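Local coordinates for protein alpha-fucosidase (Bifidobacterium bifidum, PDB 2EAB) that probably releases alpha-1,2-linked L-fucose from glycans by hydrolysis, this chain being the catalytic part of a longer, calcium-binding bifidobacterial glycoside hydrolase, at residues D13-P25 with G342-L354. Residues are numbered along the deposited sequence; the frame is centred on the assembly and turned at random.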
loop_
_atom_site.group_PDB
_atom_site.type_symbol
_atom_site.label_atom_id
_atom_site.label_comp_id
_atom_site.label_asym_id
_atom_site.label_seq_id
_atom_site.Cartn_x
_atom_site.Cartn_y
_atom_site.Cartn_z
ATOM N N ASP A 13 -18.578 -5.474 26.531
ATOM C CA ASP A 13 -19.460 -5.881 25.441
ATOM C C ASP A 13 -18.731 -5.862 24.097
ATOM O O ASP A 13 -18.478 -4.794 23.535
ATOM C CB ASP A 13 -20.697 -4.975 25.399
ATOM C CG ASP A 13 -21.807 -5.530 24.522
ATOM O OD1 ASP A 13 -21.548 -6.450 23.719
ATOM O OD2 ASP A 13 -22.950 -5.040 24.639
ATOM N N THR A 14 -18.408 -7.049 23.588
ATOM C CA THR A 14 -17.715 -7.191 22.304
ATOM C C THR A 14 -18.648 -7.648 21.182
ATOM O O THR A 14 -18.196 -7.933 20.069
ATOM C CB THR A 14 -16.530 -8.183 22.394
ATOM O OG1 THR A 14 -17.001 -9.456 22.856
ATOM C CG2 THR A 14 -15.453 -7.663 23.332
ATOM N N SER A 15 -19.949 -7.704 21.472
ATOM C CA SER A 15 -20.944 -8.208 20.522
ATOM C C SER A 15 -21.005 -7.421 19.212
ATOM O O SER A 15 -21.376 -7.971 18.173
ATOM C CB SER A 15 -22.333 -8.243 21.166
ATOM O OG SER A 15 -22.769 -6.932 21.487
ATOM N N LYS A 16 -20.646 -6.141 19.268
ATOM C CA LYS A 16 -20.708 -5.262 18.098
ATOM C C LYS A 16 -19.353 -5.095 17.403
ATOM O O LYS A 16 -19.241 -4.367 16.415
ATOM C CB LYS A 16 -21.280 -3.888 18.484
ATOM C CG LYS A 16 -22.598 -3.928 19.265
ATOM C CD LYS A 16 -23.746 -4.484 18.430
ATOM C CE LYS A 16 -25.037 -4.563 19.236
ATOM N NZ LYS A 16 -24.972 -5.588 20.318
ATOM N N ASP A 17 -18.330 -5.771 17.921
ATOM C CA ASP A 17 -16.985 -5.706 17.348
ATOM C C ASP A 17 -16.873 -6.582 16.103
ATOM O O ASP A 17 -17.605 -7.564 15.953
ATOM C CB ASP A 17 -15.937 -6.138 18.382
ATOM C CG ASP A 17 -15.777 -5.142 19.521
ATOM O OD1 ASP A 17 -16.365 -4.038 19.470
ATOM O OD2 ASP A 17 -15.041 -5.473 20.476
ATOM N N ASP A 18 -15.950 -6.216 15.213
ATOM C CA ASP A 18 -15.677 -6.993 14.006
ATOM C C ASP A 18 -14.616 -8.042 14.301
ATOM O O ASP A 18 -13.510 -7.700 14.708
ATOM C CB ASP A 18 -15.181 -6.078 12.882
ATOM C CG ASP A 18 -16.165 -4.970 12.542
ATOM O OD1 ASP A 18 -17.387 -5.226 12.475
ATOM O OD2 ASP A 18 -15.703 -3.831 12.323
ATOM N N TRP A 19 -14.959 -9.311 14.081
ATOM C CA TRP A 19 -14.053 -10.423 14.349
ATOM C C TRP A 19 -13.792 -11.284 13.126
ATOM O O TRP A 19 -14.709 -11.616 12.377
ATOM C CB TRP A 19 -14.671 -11.363 15.382
ATOM C CG TRP A 19 -14.657 -10.936 16.804
ATOM C CD1 TRP A 19 -14.409 -9.691 17.305
ATOM C CD2 TRP A 19 -14.960 -11.768 17.924
ATOM N NE1 TRP A 19 -14.513 -9.704 18.678
ATOM C CE2 TRP A 19 -14.854 -10.969 19.082
ATOM C CE3 TRP A 19 -15.298 -13.122 18.061
ATOM C CZ2 TRP A 19 -15.080 -11.477 20.364
ATOM C CZ3 TRP A 19 -15.523 -13.627 19.335
ATOM C CH2 TRP A 19 -15.408 -12.807 20.469
ATOM N N LEU A 20 -12.531 -11.668 12.951
ATOM C CA LEU A 20 -12.208 -12.909 12.250
ATOM C C LEU A 20 -12.098 -13.948 13.358
ATOM O O LEU A 20 -11.460 -13.692 14.371
ATOM C CB LEU A 20 -10.868 -12.824 11.524
ATOM C CG LEU A 20 -10.736 -12.008 10.239
ATOM C CD1 LEU A 20 -10.794 -10.532 10.511
ATOM C CD2 LEU A 20 -9.428 -12.351 9.541
ATOM N N TRP A 21 -12.732 -15.103 13.188
ATOM C CA TRP A 21 -12.706 -16.111 14.245
ATOM C C TRP A 21 -12.746 -17.547 13.729
ATOM O O TRP A 21 -13.235 -17.814 12.633
ATOM C CB TRP A 21 -13.786 -15.838 15.296
ATOM C CG TRP A 21 -15.182 -15.992 14.808
ATOM C CD1 TRP A 21 -15.890 -15.111 14.038
ATOM C CD2 TRP A 21 -16.059 -17.091 15.073
ATOM N NE1 TRP A 21 -17.153 -15.601 13.801
ATOM C CE2 TRP A 21 -17.283 -16.814 14.428
ATOM C CE3 TRP A 21 -15.927 -18.287 15.793
ATOM C CZ2 TRP A 21 -18.374 -17.690 14.483
ATOM C CZ3 TRP A 21 -17.014 -19.157 15.846
ATOM C CH2 TRP A 21 -18.218 -18.854 15.193
ATOM N N TYR A 22 -12.191 -18.455 14.533
ATOM C CA TYR A 22 -11.931 -19.837 14.127
ATOM C C TYR A 22 -12.121 -20.767 15.305
ATOM O O TYR A 22 -11.789 -20.420 16.433
ATOM C CB TYR A 22 -10.501 -19.982 13.566
ATOM C CG TYR A 22 -10.215 -18.959 12.493
ATOM C CD1 TYR A 22 -10.366 -19.270 11.148
ATOM C CD2 TYR A 22 -9.856 -17.654 12.835
ATOM C CE1 TYR A 22 -10.141 -18.314 10.169
ATOM C CE2 TYR A 22 -9.645 -16.692 11.869
ATOM C CZ TYR A 22 -9.783 -17.030 10.543
ATOM O OH TYR A 22 -9.578 -16.065 9.589
ATOM N N LYS A 23 -12.641 -21.955 15.017
ATOM C CA LYS A 23 -12.943 -22.949 16.044
ATOM C C LYS A 23 -11.800 -23.947 16.259
ATOM O O LYS A 23 -11.965 -24.947 16.964
ATOM C CB LYS A 23 -14.233 -23.696 15.688
ATOM C CG LYS A 23 -15.471 -22.811 15.638
ATOM C CD LYS A 23 -16.734 -23.642 15.485
ATOM C CE LYS A 23 -17.983 -22.778 15.557
ATOM N NZ LYS A 23 -19.219 -23.608 15.665
ATOM N N GLN A 24 -10.641 -23.674 15.664
ATOM C CA GLN A 24 -9.480 -24.554 15.809
ATOM C C GLN A 24 -8.181 -23.769 15.600
ATOM O O GLN A 24 -8.201 -22.713 14.956
ATOM C CB GLN A 24 -9.579 -25.747 14.845
ATOM C CG GLN A 24 -9.355 -25.416 13.371
ATOM C CD GLN A 24 -10.469 -24.587 12.753
ATOM O OE1 GLN A 24 -11.653 -24.899 12.900
ATOM N NE2 GLN A 24 -10.087 -23.530 12.039
ATOM N N PRO A 25 -7.059 -24.260 16.169
ATOM C CA PRO A 25 -5.742 -23.638 15.967
ATOM C C PRO A 25 -5.324 -23.517 14.507
ATOM O O PRO A 25 -5.873 -24.192 13.639
ATOM C CB PRO A 25 -4.778 -24.604 16.674
ATOM C CG PRO A 25 -5.564 -25.842 16.940
ATOM C CD PRO A 25 -6.976 -25.415 17.082
ATOM N N GLY A 342 -22.552 -11.152 11.415
ATOM C CA GLY A 342 -21.299 -10.991 12.143
ATOM C C GLY A 342 -21.176 -12.084 13.183
ATOM O O GLY A 342 -22.019 -12.982 13.242
ATOM N N HIS A 343 -20.141 -12.003 14.016
ATOM C CA HIS A 343 -19.849 -13.083 14.967
ATOM C C HIS A 343 -20.925 -13.254 16.048
ATOM O O HIS A 343 -21.005 -14.305 16.687
ATOM C CB HIS A 343 -18.461 -12.906 15.598
ATOM C CG HIS A 343 -18.424 -11.922 16.725
ATOM N ND1 HIS A 343 -18.208 -10.574 16.532
ATOM C CD2 HIS A 343 -18.568 -12.091 18.061
ATOM C CE1 HIS A 343 -18.223 -9.957 17.700
ATOM N NE2 HIS A 343 -18.440 -10.855 18.644
ATOM N N SER A 344 -21.736 -12.218 16.254
ATOM C CA SER A 344 -22.804 -12.242 17.260
ATOM C C SER A 344 -24.166 -12.655 16.700
ATOM O O SER A 344 -25.131 -12.794 17.454
ATOM C CB SER A 344 -22.920 -10.881 17.948
ATOM O OG SER A 344 -21.776 -10.628 18.734
ATOM N N SER A 345 -24.242 -12.847 15.386
ATOM C CA SER A 345 -25.486 -13.240 14.726
ATOM C C SER A 345 -25.938 -14.629 15.157
ATOM O O SER A 345 -25.114 -15.473 15.523
ATOM C CB SER A 345 -25.315 -13.222 13.207
ATOM O OG SER A 345 -24.956 -11.935 12.746
ATOM N N ASP A 346 -27.250 -14.859 15.120
ATOM C CA ASP A 346 -27.788 -16.203 15.279
ATOM C C ASP A 346 -27.241 -17.056 14.141
ATOM O O ASP A 346 -27.310 -16.666 12.971
ATOM C CB ASP A 346 -29.321 -16.195 15.233
ATOM C CG ASP A 346 -29.954 -15.481 16.421
ATOM O OD1 ASP A 346 -29.239 -15.106 17.376
ATOM O OD2 ASP A 346 -31.191 -15.302 16.395
ATOM N N GLY A 347 -26.675 -18.205 14.495
ATOM C CA GLY A 347 -26.042 -19.096 13.527
ATOM C C GLY A 347 -24.812 -18.484 12.877
ATOM O O GLY A 347 -24.570 -18.690 11.686
ATOM N N ALA A 348 -24.042 -17.726 13.659
ATOM C CA ALA A 348 -22.794 -17.126 13.178
ATOM C C ALA A 348 -21.814 -18.212 12.772
ATOM O O ALA A 348 -21.682 -19.226 13.456
ATOM C CB ALA A 348 -22.182 -16.241 14.240
ATOM N N VAL A 349 -21.130 -17.987 11.656
ATOM C CA VAL A 349 -20.175 -18.953 11.123
ATOM C C VAL A 349 -18.748 -18.429 11.256
ATOM O O VAL A 349 -18.499 -17.222 11.117
ATOM C CB VAL A 349 -20.486 -19.319 9.646
ATOM C CG1 VAL A 349 -21.750 -20.177 9.565
ATOM C CG2 VAL A 349 -20.625 -18.060 8.781
ATOM N N ALA A 350 -17.822 -19.340 11.540
ATOM C CA ALA A 350 -16.402 -19.008 11.616
ATOM C C ALA A 350 -15.897 -18.505 10.265
ATOM O O ALA A 350 -16.445 -18.842 9.220
ATOM C CB ALA A 350 -15.601 -20.209 12.079
ATOM N N THR A 351 -14.835 -17.708 10.306
ATOM C CA THR A 351 -14.348 -17.001 9.125
ATOM C C THR A 351 -13.850 -17.953 8.034
ATOM O O THR A 351 -14.065 -17.707 6.850
ATOM C CB THR A 351 -13.288 -15.959 9.523
ATOM O OG1 THR A 351 -13.852 -15.087 10.510
ATOM C CG2 THR A 351 -12.836 -15.129 8.321
ATOM N N ASP A 352 -13.203 -19.045 8.435
ATOM C CA ASP A 352 -12.806 -20.068 7.473
ATOM C C ASP A 352 -14.019 -20.771 6.842
ATOM O O ASP A 352 -14.051 -21.000 5.632
ATOM C CB ASP A 352 -11.788 -21.068 8.056
ATOM C CG ASP A 352 -12.227 -21.704 9.379
ATOM O OD1 ASP A 352 -13.245 -21.301 9.987
ATOM O OD2 ASP A 352 -11.499 -22.618 9.827
ATOM N N ALA A 353 -15.014 -21.096 7.667
ATOM C CA ALA A 353 -16.266 -21.680 7.177
ATOM C C ALA A 353 -17.001 -20.717 6.244
ATOM O O ALA A 353 -17.565 -21.130 5.225
ATOM C CB ALA A 353 -17.164 -22.084 8.340
ATOM N N LEU A 354 -16.973 -19.434 6.604
ATOM C CA LEU A 354 -17.584 -18.378 5.802
ATOM C C LEU A 354 -16.936 -18.280 4.425
ATOM O O LEU A 354 -17.624 -18.216 3.413
ATOM C CB LEU A 354 -17.493 -17.035 6.532
ATOM C CG LEU A 354 -18.071 -15.793 5.846
ATOM C CD1 LEU A 354 -19.581 -15.896 5.721
ATOM C CD2 LEU A 354 -17.688 -14.553 6.624
HETATM O O HOH W 1 -18.707 -10.919 21.371
HETATM O O HOH W 2 -17.927 -9.953 13.600
HETATM O O HOH W 3 -19.330 -14.754 12.110
HETATM O O HOH W 4 -13.497 -22.806 12.370
HETATM O O HOH W 5 -20.595 -21.839 13.674
#
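Ser15, in the type I turn Thr14–Asp17, meets Ser344: Ser344 OG donates to Ser15 O at 2.7 Å, in the carbonyl plane and on a lone pair. The same turn faces the edge of the His343 ring, whose CE1 lies 3.0 Å from Asp17 O. Water 1 joins His343 NE2 to Thr14 OG1, and water 2 accepts from the backbone N-H groups of Trp19 and His343. His343 CG sits between its backbone N and carbonyl carbon (chi1 81°), which lays the imidazole flat on the Trp19 indole; centroids of its ring and the Trp19 five-membered ring are 3.8 Å apart, with planes 5° from parallel. Replacing Trp19 by an alanine removes this face, and the imidazole, left with its turn and water contacts, would probably be freer to tilt. Farther along the strand, Trp21 N donates to Thr351 OG1 (2.9 Å) while Thr351 N donates to Trp21 O (2.8 Å), so one threonine grips both polar backbone atoms of Trp21. The Trp21 indole receives Ala350 CA over its six-membered ring (3.7 Å to the centroid), and water 3 bridges NE1 to Val349 O. Tyr22 turns its edge to the Asp352 carboxylate and carries its OH past Thr351 to Ala755 O. Gln24 NE2 then reaches Asp352 OD2 on the syn side at 2.8 Å, tilted from both planes. Strand 19-22, bordering the N-terminal beta-sandwich sheet beside strand 156-161, thus joins the loop and first turn of helix 351-360 through directional hydrogen bonds, waters and ring contacts rather than paired charges.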